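Long-range contacts in membrane attack complex assembly inhibitor BGA71 (Borreliella bavariensis, PDB 6FMH), which inhibits assembly of the complement membrane attack complex, as an outer surface protein of a Lyme disease spirochaete: residues 11-16 / 135-140; 32-37 / 71-76; 90-95 / 172-177; 145-150 / 185-190. One frame throughout, in Å; residues are numbered along the deposited sequence.

All four contacts join parts of one all-helical chain. Contacts 1 and 2 both use helix 12-36, at its two ends, with centres about 32 Å apart; contact 2 opens and closes between the two segments of contact 1. Contacts 1 and 4 share helix 127-163, and their centres lie about 20 Å apart. Contact 3, between the beginnings of helices 90-123 and 173-183, lies on the opposite side of the chain's centre from contact 1, their centres about 41 Å apart. Contact 4 alternates with contact 3 along the sequence and ties the C-terminal segment 185-190 to helix 127-163. None touches another, so they are separate packing points along an elongated bundle, each tying together remote parts of the sequence.

Contact 1. Residues 11-16 / 135-140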
# COMPACT_ATOMS: atom_id res chain seq x y z
N SER A 11 -0.23 -19.30 6.41
CA SER A 11 -0.77 -18.65 7.68
C SER A 11 -1.90 -17.61 7.48
O SER A 11 -1.90 -16.86 6.50
CB SER A 11 0.34 -17.98 8.52
OG SER A 11 -0.15 -16.75 9.12
N LYS A 12 -2.81 -17.54 8.45
CA LYS A 12 -4.02 -16.73 8.34
C LYS A 12 -3.77 -15.25 7.93
O LYS A 12 -4.37 -14.73 6.98
CB LYS A 12 -4.88 -16.86 9.65
CG LYS A 12 -6.35 -16.52 9.43
CD LYS A 12 -7.22 -17.02 10.58
CE LYS A 12 -8.70 -16.93 10.24
NZ LYS A 12 -9.52 -17.72 11.18
N LEU A 13 -2.82 -14.59 8.58
CA LEU A 13 -2.47 -13.20 8.30
C LEU A 13 -1.81 -13.08 6.93
O LEU A 13 -2.12 -12.17 6.14
CB LEU A 13 -1.47 -12.69 9.31
CG LEU A 13 -1.93 -12.56 10.76
CD1 LEU A 13 -0.80 -12.18 11.72
CD2 LEU A 13 -3.05 -11.58 10.96
N GLU A 14 -0.93 -14.04 6.62
CA GLU A 14 -0.34 -14.11 5.28
C GLU A 14 -1.39 -14.29 4.18
O GLU A 14 -1.34 -13.57 3.16
CB GLU A 14 0.74 -15.17 5.24
CG GLU A 14 2.01 -14.74 5.98
CD GLU A 14 3.08 -15.84 6.10
OE1 GLU A 14 2.73 -17.04 6.18
OE2 GLU A 14 4.27 -15.48 6.13
N THR A 15 -2.38 -15.16 4.37
CA THR A 15 -3.47 -15.28 3.37
C THR A 15 -4.32 -14.05 3.32
O THR A 15 -4.84 -13.69 2.25
CB THR A 15 -4.42 -16.52 3.55
OG1 THR A 15 -4.59 -16.82 4.93
CG2 THR A 15 -3.88 -17.73 2.82
N ALA A 16 -4.57 -13.47 4.48
CA ALA A 16 -5.40 -12.27 4.55
C ALA A 16 -4.78 -11.12 3.76
O ALA A 16 -5.43 -10.54 2.90
CB ALA A 16 -5.65 -11.84 5.99
N SER A 135 -5.76 -12.57 16.17
CA SER A 135 -7.22 -12.59 16.28
C SER A 135 -7.83 -11.20 16.09
O SER A 135 -8.83 -11.03 15.38
CB SER A 135 -7.67 -13.15 17.64
OG SER A 135 -7.57 -12.17 18.69
N GLU A 136 -7.23 -10.21 16.73
CA GLU A 136 -7.76 -8.87 16.72
C GLU A 136 -7.69 -8.20 15.35
O GLU A 136 -8.63 -7.52 14.90
CB GLU A 136 -7.03 -8.03 17.76
CG GLU A 136 -7.43 -6.56 17.77
CD GLU A 136 -6.63 -5.75 18.78
OE1 GLU A 136 -5.90 -6.34 19.60
OE2 GLU A 136 -6.71 -4.52 18.75
N LEU A 137 -6.57 -8.40 14.69
CA LEU A 137 -6.40 -7.88 13.34
C LEU A 137 -7.39 -8.53 12.37
O LEU A 137 -7.89 -7.87 11.46
CB LEU A 137 -4.97 -8.11 12.86
CG LEU A 137 -3.87 -7.33 13.61
CD1 LEU A 137 -2.47 -7.84 13.26
CD2 LEU A 137 -3.97 -5.84 13.37
N LEU A 138 -7.65 -9.82 12.57
CA LEU A 138 -8.57 -10.52 11.69
C LEU A 138 -9.98 -10.06 11.90
O LEU A 138 -10.77 -9.94 10.96
CB LEU A 138 -8.48 -12.02 11.94
CG LEU A 138 -7.18 -12.67 11.49
CD1 LEU A 138 -7.19 -14.09 11.98
CD2 LEU A 138 -7.01 -12.60 9.98
N MET A 139 -10.31 -9.85 13.17
CA MET A 139 -11.62 -9.37 13.53
C MET A 139 -11.82 -7.95 12.97
O MET A 139 -12.79 -7.70 12.28
CB MET A 139 -11.83 -9.55 15.04
CG MET A 139 -11.91 -11.03 15.40
SD MET A 139 -11.79 -11.36 17.17
CE MET A 139 -13.51 -11.24 17.66
N ASN A 140 -10.87 -7.06 13.18
CA ASN A 140 -10.93 -5.73 12.61
C ASN A 140 -11.05 -5.73 11.10
O ASN A 140 -11.78 -4.92 10.51
CB ASN A 140 -9.66 -4.95 12.98
CG ASN A 140 -9.62 -4.55 14.46
OD1 ASN A 140 -10.62 -4.59 15.13
ND2 ASN A 140 -8.45 -4.21 14.96
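Leu-138 meets three residues of the first turn of helix 12-36: Lys-12, Leu-13 and Ala-16. Its CG stands beside the backbone N and anti to the carbonyl carbon (chi1 -70°). Leu-138 CD1 lies against Lys-12 CG, CD and CE, 3.6 Å from Lys-12 CG and 3.7 Å from Lys-12 CE, while Leu-138 CD2 touches Leu-13 CD2 at 4.2 Å and Ala-16 CB at 4.3 Å and also borders Lys-12 CG. Lys-12 has its CG anti to the backbone N (chi1 -158°) and an extended chain beyond it. The atoms of Lys-12 that meet the leucine are the methylenes CG, CD and CE; the two side chains cross obliquely. Leu-13 approaches with one branch: its CD2 touches Leu-138 CD2 and is also 4.4 Å from Leu-137 CB. No hydrogen bond links the segments, and the 216 Å² they bury, both sides summed, rests on this packing, with Leu-138 contributing most.

The axes of the short helical segments approach to 10.8 Å at 29° between their directions, with Leu-13 and Leu-138 nearest in the backbone (CA to CA 7.5 Å). Leu-137 continues inward to Leu-117 and Ile-118 of helix 90-123, where the buried side of the contact lies. On the other helix Glu-14 packs on Asn-52 of the second subunit, placing this turn beside the subunit interface. In this contact Leu-13 and Leu-137 are buried and Lys-12 is exposed; the arrangement as a whole is typical of near-parallel helix packing in an all-helical bundle.

Contact 2. Residues 32-37 / 71-76; sequences NEIDAQ and YEKQKI
The C-terminal turn of helix 12-36 packs here on the loop and first turn of helix 73-88, a tertiary contact between helices remote in sequence, with helices 43-46 and 55-68 between them. Ile-34 carries the contact with its CD1. The chain reaches out extended: CG1 lies beside the backbone N and anti to the carbonyl carbon (chi1 -80°), and CD1 is anti to CA (chi2 -178°). That methyl sits against the backbone and inner side chain of Tyr-71, 3.5 Å from Tyr-71 CA and also 3.5 Å from Tyr-71 CB. Relative to the ring of Tyr-71 it lies at the edge, near the plane, and approaches Tyr-71 CD1 to 4.1 Å.

Ile-34 CD1 also meets Ile-76 CD1 at 3.9 Å, so one carbon joins the loop residue and the first helical turn. The other branch, Ile-34 CG2, comes to 4.2 Å from Lys-73 CG. At the exposed border Gln-37 also comes near the end of Lys-73. No hydrogen bond crosses the interface, which buries 220 Å², both sides summed; Ile-34 supplies the largest share.

Tyr-71 takes a left-handed helical backbone conformation (phi 64°) just before Glu-72, which holds the N-cap position. Tyr-66 of helix 55-68 touches Ile-34, Tyr-71 and Ile-76 alike, and Asp-35, which does not meet 71-76, is bound to that helix through Lys-62 and Tyr-66. The contact is tertiary packing of a helix end against the start of another helix in an all-helical fold, with Ile-34 as the main apolar side chain.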
# COMPACT_ATOMS: atom_id res chain seq x y z
N ASN A 32 -9.33 2.51 -13.02
CA ASN A 32 -8.60 3.19 -14.05
C ASN A 32 -9.22 2.95 -15.41
O ASN A 32 -9.22 3.86 -16.24
CB ASN A 32 -7.16 2.72 -14.06
CG ASN A 32 -6.38 3.27 -12.91
OD1 ASN A 32 -6.63 4.40 -12.47
ND2 ASN A 32 -5.44 2.53 -12.41
N GLU A 33 -9.79 1.76 -15.62
CA GLU A 33 -10.56 1.49 -16.83
C GLU A 33 -11.67 2.48 -16.98
O GLU A 33 -11.72 3.23 -17.95
CB GLU A 33 -11.17 0.08 -16.84
CG GLU A 33 -10.29 -0.86 -17.60
CD GLU A 33 -10.94 -2.16 -18.03
OE1 GLU A 33 -12.19 -2.29 -17.98
OE2 GLU A 33 -10.14 -3.03 -18.49
N ILE A 34 -12.60 2.41 -16.06
CA ILE A 34 -13.75 3.29 -16.03
C ILE A 34 -13.39 4.74 -16.23
O ILE A 34 -13.99 5.42 -17.06
CB ILE A 34 -14.43 3.15 -14.68
CG1 ILE A 34 -15.28 1.90 -14.68
CG2 ILE A 34 -15.25 4.38 -14.33
CD1 ILE A 34 -16.02 1.74 -13.37
N ASP A 35 -12.39 5.19 -15.48
CA ASP A 35 -11.92 6.56 -15.55
C ASP A 35 -11.22 6.93 -16.86
O ASP A 35 -11.17 8.11 -17.22
CB ASP A 35 -10.94 6.84 -14.40
CG ASP A 35 -11.63 6.91 -13.05
OD1 ASP A 35 -12.89 6.82 -12.97
OD2 ASP A 35 -10.91 7.12 -12.06
N ALA A 36 -10.68 5.94 -17.56
CA ALA A 36 -9.98 6.20 -18.82
C ALA A 36 -10.92 6.77 -19.88
O ALA A 36 -10.50 7.47 -20.79
CB ALA A 36 -9.30 4.94 -19.33
N GLN A 37 -12.20 6.51 -19.70
CA GLN A 37 -13.24 6.95 -20.61
C GLN A 37 -13.80 8.37 -20.34
O GLN A 37 -14.92 8.69 -20.73
CB GLN A 37 -14.38 5.88 -20.55
CG GLN A 37 -13.93 4.47 -21.05
CD GLN A 37 -13.83 4.48 -22.53
OE1 GLN A 37 -12.74 4.39 -23.17
NE2 GLN A 37 -14.98 4.61 -23.11
N TYR A 71 -18.96 -0.82 -10.45
CA TYR A 71 -18.25 -0.33 -11.57
C TYR A 71 -19.19 -0.07 -12.74
O TYR A 71 -18.77 -0.04 -13.88
CB TYR A 71 -17.14 -1.30 -11.94
CG TYR A 71 -16.26 -1.69 -10.77
CD1 TYR A 71 -15.13 -0.93 -10.44
CD2 TYR A 71 -16.52 -2.84 -10.04
CE1 TYR A 71 -14.31 -1.31 -9.40
CE2 TYR A 71 -15.69 -3.22 -8.99
CZ TYR A 71 -14.59 -2.44 -8.67
OH TYR A 71 -13.77 -2.81 -7.62
N GLU A 72 -20.45 0.22 -12.41
CA GLU A 72 -21.48 0.64 -13.39
C GLU A 72 -21.46 2.15 -13.59
O GLU A 72 -21.93 2.92 -12.75
CB GLU A 72 -22.86 0.21 -12.91
CG GLU A 72 -23.13 -1.27 -13.06
CD GLU A 72 -24.49 -1.66 -12.55
OE1 GLU A 72 -25.50 -1.05 -12.97
OE2 GLU A 72 -24.57 -2.62 -11.73
N LYS A 73 -20.86 2.56 -14.68
CA LYS A 73 -20.74 3.96 -15.04
C LYS A 73 -22.03 4.75 -14.82
O LYS A 73 -22.01 5.91 -14.36
CB LYS A 73 -20.29 4.08 -16.52
CG LYS A 73 -18.76 4.07 -16.70
CD LYS A 73 -18.22 4.25 -18.13
CE LYS A 73 -18.87 3.33 -19.17
NZ LYS A 73 -18.51 3.77 -20.54
N GLN A 74 -23.15 4.17 -15.13
CA GLN A 74 -24.41 4.88 -15.00
C GLN A 74 -24.71 5.29 -13.56
O GLN A 74 -24.93 6.46 -13.26
CB GLN A 74 -25.54 4.01 -15.54
CG GLN A 74 -26.71 4.86 -15.84
CD GLN A 74 -27.58 4.37 -16.90
OE1 GLN A 74 -27.22 3.50 -17.70
NE2 GLN A 74 -28.73 5.05 -16.99
N LYS A 75 -24.64 4.31 -12.69
CA LYS A 75 -24.75 4.53 -11.28
C LYS A 75 -23.76 5.57 -10.71
O LYS A 75 -24.14 6.42 -9.89
CB LYS A 75 -24.56 3.20 -10.56
CG LYS A 75 -25.69 2.23 -10.85
CD LYS A 75 -25.51 0.94 -10.08
CE LYS A 75 -26.75 0.08 -10.17
NZ LYS A 75 -27.03 -0.56 -8.86
N ILE A 76 -22.52 5.52 -11.17
CA ILE A 76 -21.52 6.45 -10.71
C ILE A 76 -21.89 7.84 -11.16
O ILE A 76 -21.60 8.82 -10.48
CB ILE A 76 -20.13 6.10 -11.30
CG1 ILE A 76 -19.58 4.81 -10.71
CG2 ILE A 76 -19.11 7.22 -11.06
CD1 ILE A 76 -18.49 4.19 -11.55

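Contact 3. Residues 90-95 / 172-177; sequences LQHRYT and NVDALA
His-92 and Ala-177 form the first shell: the methyl CB of Ala-177 sits over the centre of the imidazole, 3.4 Å from the centroid of the His-92 ring and 12° off its normal, a CH-pi contact. The opposite face of the ring has Gln-91 CB above its centre, so the imidazole is layered between the alanine across the contact and its own neighbour in sequence. Asp-174 comes to the edge of the ring, but the detail of its approach is doubtful at this resolution. Thr-95, buried one turn on, adds a lighter touch, Thr-95 CG2 lying 4.4 Å from Ala-177 O.

The first torsion of His-92 (chi1 -58°) puts CG beside the backbone N, on a CB that points toward 172-177. The backbones come close here: His-92 CA and Ala-177 CA are 6.5 Å apart. On the other side Asn-172 is the N-cap of helix 173-183, its OD1 weakly accepting from Asp-174 N at 3.1 Å and Ala-175 N at 3.4 Å. It thus weakly caps the helix start that carries Asp-174 and Ala-177.

The axes of the two short helical segments run 10.4 Å apart at 24°, roughly parallel, and 204 Å² is buried, both sides summed. Leu-86 of helix 73-88 touches His-92, Val-173 and Leu-176, so the beginnings of helices 90-123 and 173-183 both rest against the end of helix 73-88.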
# COMPACT_ATOMS: atom_id res chain seq x y z
N LEU A 90 -24.74 26.23 -1.96
CA LEU A 90 -23.91 26.65 -0.85
C LEU A 90 -24.41 26.14 0.50
O LEU A 90 -23.65 25.52 1.24
CB LEU A 90 -23.81 28.16 -0.83
CG LEU A 90 -22.98 28.73 -1.98
CD1 LEU A 90 -22.98 30.24 -1.92
CD2 LEU A 90 -21.56 28.22 -2.05
N GLN A 91 -25.70 26.32 0.78
CA GLN A 91 -26.30 25.79 2.04
C GLN A 91 -25.87 24.34 2.35
O GLN A 91 -25.56 24.03 3.50
CB GLN A 91 -27.83 25.86 2.07
CG GLN A 91 -28.39 27.15 1.50
CD GLN A 91 -28.83 26.99 0.05
OE1 GLN A 91 -29.80 26.31 -0.21
NE2 GLN A 91 -28.12 27.65 -0.89
N HIS A 92 -25.85 23.48 1.32
CA HIS A 92 -25.62 22.06 1.50
C HIS A 92 -24.27 21.56 0.98
O HIS A 92 -24.00 20.36 1.04
CB HIS A 92 -26.72 21.26 0.81
CG HIS A 92 -28.08 21.58 1.30
ND1 HIS A 92 -29.12 21.88 0.45
CD2 HIS A 92 -28.59 21.68 2.55
CE1 HIS A 92 -30.20 22.15 1.15
NE2 HIS A 92 -29.91 22.01 2.43
N ARG A 93 -23.43 22.46 0.49
CA ARG A 93 -22.13 22.03 0.00
C ARG A 93 -21.49 21.04 0.99
O ARG A 93 -21.01 19.98 0.60
CB ARG A 93 -21.22 23.20 -0.28
CG ARG A 93 -20.06 22.79 -1.19
CD ARG A 93 -19.05 23.89 -1.54
NE ARG A 93 -19.61 24.61 -2.71
CZ ARG A 93 -19.16 25.71 -3.33
NH1 ARG A 93 -18.10 26.35 -2.89
NH2 ARG A 93 -19.80 26.18 -4.39
N TYR A 94 -21.50 21.40 2.27
CA TYR A 94 -20.77 20.66 3.30
C TYR A 94 -21.17 19.20 3.37
O TYR A 94 -20.37 18.34 3.71
CB TYR A 94 -20.98 21.32 4.67
CG TYR A 94 -22.30 21.00 5.32
CD1 TYR A 94 -23.47 21.67 4.95
CD2 TYR A 94 -22.39 19.99 6.27
CE1 TYR A 94 -24.69 21.36 5.54
CE2 TYR A 94 -23.61 19.67 6.87
CZ TYR A 94 -24.75 20.36 6.51
OH TYR A 94 -25.95 20.02 7.11
N THR A 95 -22.43 18.94 3.12
CA THR A 95 -22.96 17.61 3.15
C THR A 95 -22.33 16.72 2.07
O THR A 95 -22.06 15.53 2.32
CB THR A 95 -24.46 17.70 2.98
OG1 THR A 95 -24.97 18.55 4.02
CG2 THR A 95 -25.09 16.35 3.08
N ASN A 172 -35.87 18.03 -5.20
CA ASN A 172 -35.73 18.97 -4.10
C ASN A 172 -34.43 18.79 -3.41
O ASN A 172 -34.22 17.79 -2.71
CB ASN A 172 -36.90 18.73 -3.13
CG ASN A 172 -37.07 19.85 -2.13
OD1 ASN A 172 -36.14 20.61 -1.85
ND2 ASN A 172 -38.27 19.96 -1.58
N VAL A 173 -33.51 19.72 -3.65
CA VAL A 173 -32.20 19.67 -3.02
C VAL A 173 -32.26 19.62 -1.52
O VAL A 173 -31.52 18.86 -0.92
CB VAL A 173 -31.24 20.84 -3.27
CG1 VAL A 173 -29.83 20.26 -3.27
CG2 VAL A 173 -31.50 21.57 -4.56
N ASP A 174 -33.14 20.41 -0.92
CA ASP A 174 -33.32 20.38 0.53
C ASP A 174 -33.73 19.00 1.01
O ASP A 174 -33.20 18.48 1.97
CB ASP A 174 -34.36 21.40 0.96
CG ASP A 174 -33.88 22.83 0.72
OD1 ASP A 174 -32.68 23.10 0.70
OD2 ASP A 174 -34.72 23.70 0.53
N ALA A 175 -34.64 18.37 0.27
CA ALA A 175 -35.05 17.02 0.57
C ALA A 175 -33.84 16.14 0.44
O ALA A 175 -33.58 15.32 1.31
CB ALA A 175 -36.18 16.55 -0.35
N LEU A 176 -33.12 16.32 -0.68
CA LEU A 176 -31.93 15.52 -0.97
C LEU A 176 -30.95 15.59 0.19
O LEU A 176 -30.52 14.56 0.71
CB LEU A 176 -31.26 16.01 -2.23
CG LEU A 176 -29.98 15.26 -2.62
CD1 LEU A 176 -30.30 13.81 -2.89
CD2 LEU A 176 -29.37 15.92 -3.84
N ALA A 177 -30.68 16.81 0.64
CA ALA A 177 -29.77 17.06 1.75
C ALA A 177 -30.21 16.32 3.01
O ALA A 177 -29.36 15.76 3.72
CB ALA A 177 -29.69 18.53 2.05

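Contact 4. Residues 145-150 / 185-190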
# COMPACT_ATOMS: atom_id res chain seq x y z
N LEU A 145 -14.34 -4.62 6.30
CA LEU A 145 -14.95 -5.06 5.05
C LEU A 145 -16.47 -5.08 5.11
O LEU A 145 -17.15 -4.62 4.16
CB LEU A 145 -14.41 -6.46 4.62
CG LEU A 145 -12.93 -6.50 4.12
CD1 LEU A 145 -12.43 -7.90 4.00
CD2 LEU A 145 -12.68 -5.75 2.82
N LYS A 146 -17.02 -5.61 6.19
CA LYS A 146 -18.48 -5.65 6.39
C LYS A 146 -19.07 -4.22 6.37
O LYS A 146 -20.04 -3.90 5.60
CB LYS A 146 -18.77 -6.43 7.67
CG LYS A 146 -18.54 -7.92 7.50
CD LYS A 146 -19.17 -8.76 8.57
CE LYS A 146 -18.76 -10.23 8.45
NZ LYS A 146 -19.01 -10.80 7.09
N THR A 147 -18.40 -3.31 7.06
CA THR A 147 -18.81 -1.90 7.06
C THR A 147 -18.97 -1.40 5.63
O THR A 147 -20.01 -0.81 5.28
CB THR A 147 -17.86 -1.02 7.88
OG1 THR A 147 -17.88 -1.45 9.27
CG2 THR A 147 -18.28 0.42 7.85
N ARG A 148 -17.97 -1.65 4.81
CA ARG A 148 -18.00 -1.18 3.46
C ARG A 148 -19.16 -1.84 2.68
O ARG A 148 -19.80 -1.21 1.79
CB ARG A 148 -16.71 -1.44 2.74
CG ARG A 148 -16.81 -0.88 1.33
CD ARG A 148 -15.51 -0.74 0.65
NE ARG A 148 -15.01 -2.04 0.29
CZ ARG A 148 -13.88 -2.25 -0.36
NH1 ARG A 148 -13.12 -1.26 -0.75
NH2 ARG A 148 -13.53 -3.49 -0.60
N GLN A 149 -19.41 -3.12 2.97
CA GLN A 149 -20.56 -3.80 2.34
C GLN A 149 -21.85 -3.10 2.72
O GLN A 149 -22.76 -3.04 1.92
CB GLN A 149 -20.59 -5.30 2.71
CG GLN A 149 -19.68 -6.17 1.87
CD GLN A 149 -19.40 -7.51 2.53
OE1 GLN A 149 -20.30 -8.13 3.10
NE2 GLN A 149 -18.14 -7.96 2.46
N ASN A 150 -21.98 -2.71 3.99
CA ASN A 150 -23.27 -2.15 4.44
C ASN A 150 -23.43 -0.81 3.84
O ASN A 150 -24.50 -0.48 3.35
CB ASN A 150 -23.38 -2.06 5.96
CG ASN A 150 -23.28 -3.40 6.63
OD1 ASN A 150 -22.70 -3.53 7.73
ND2 ASN A 150 -23.86 -4.41 6.03
N LYS A 185 -25.17 9.18 8.49
CA LYS A 185 -24.96 9.99 9.70
C LYS A 185 -23.56 9.90 10.19
O LYS A 185 -22.89 10.90 10.49
CB LYS A 185 -25.83 9.48 10.85
CG LYS A 185 -27.24 10.04 10.89
CD LYS A 185 -27.91 9.87 12.27
CE LYS A 185 -28.87 11.01 12.65
NZ LYS A 185 -30.07 10.54 13.41
N THR A 186 -23.11 8.66 10.24
CA THR A 186 -21.88 8.31 10.88
C THR A 186 -21.31 7.01 10.24
O THR A 186 -22.04 6.09 9.90
CB THR A 186 -22.19 8.18 12.41
OG1 THR A 186 -20.99 8.34 13.15
CG2 THR A 186 -22.80 6.86 12.77
N LEU A 187 -20.00 6.95 10.10
CA LEU A 187 -19.27 5.70 9.85
C LEU A 187 -19.77 4.50 10.70
O LEU A 187 -20.07 3.43 10.17
CB LEU A 187 -17.78 5.93 10.14
CG LEU A 187 -16.83 4.76 10.11
CD1 LEU A 187 -16.62 4.33 8.68
CD2 LEU A 187 -15.50 5.15 10.73
N ASP A 188 -19.86 4.72 12.02
CA ASP A 188 -20.23 3.66 12.97
C ASP A 188 -21.56 2.99 12.66
O ASP A 188 -21.78 1.86 13.03
CB ASP A 188 -20.29 4.24 14.39
CG ASP A 188 -18.96 4.22 15.07
OD1 ASP A 188 -17.91 3.86 14.39
OD2 ASP A 188 -18.95 4.54 16.30
N SER A 189 -22.47 3.72 12.01
CA SER A 189 -23.78 3.20 11.72
C SER A 189 -23.70 2.09 10.71
O SER A 189 -24.60 1.28 10.63
CB SER A 189 -24.67 4.31 11.18
OG SER A 189 -24.13 4.88 9.99
N PHE A 190 -22.65 2.06 9.90
CA PHE A 190 -22.49 1.01 8.88
C PHE A 190 -21.74 -0.20 9.39
O PHE A 190 -21.65 -1.19 8.69
CB PHE A 190 -21.82 1.57 7.65
CG PHE A 190 -22.64 2.56 6.96
CD1 PHE A 190 -23.73 2.18 6.23
CD2 PHE A 190 -22.33 3.92 7.05
CE1 PHE A 190 -24.50 3.11 5.56
CE2 PHE A 190 -23.12 4.87 6.39
CZ PHE A 190 -24.20 4.45 5.64
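Thr-147 and Phe-190 bring their backbones to a CA-to-CA distance of 5.0 Å, and the Thr-147 CA-H points almost straight at Phe-190 O (CA to O 3.4 Å, angle at H 168°). The threonine methyl then meets the base of the aromatic side chain, Thr-147 CG2 lying 3.7 Å from Phe-190 CB, and the two side chains cross at about a right angle. CG2 stands anti to the backbone N, with OG1 beside that N (chi1 -63°); OG1 donates back to Ser-143 O within its own helix. A second touch of Thr-147 CG2 is with Leu-187 CD1, at 4.3 Å.

This is a C-terminal tail, after helix 173-183, folding back on the middle of helix 127-163. Residues 187-190 have helical backbone angles without the regular helical bonds; Phe-190 N bonds to Leu-187 O at 2.9 Å, and both side chains touch Thr-147. Leu-187 also reaches Ile-107 and Asp-110 of helix 90-123.

Asn-150, one turn beyond Thr-147, meets the same carbonyl: Asn-150 CB is 3.3 Å from Phe-190 O, and Phe-190 CD1 comes obliquely to 3.8 Å from Asn-150 C.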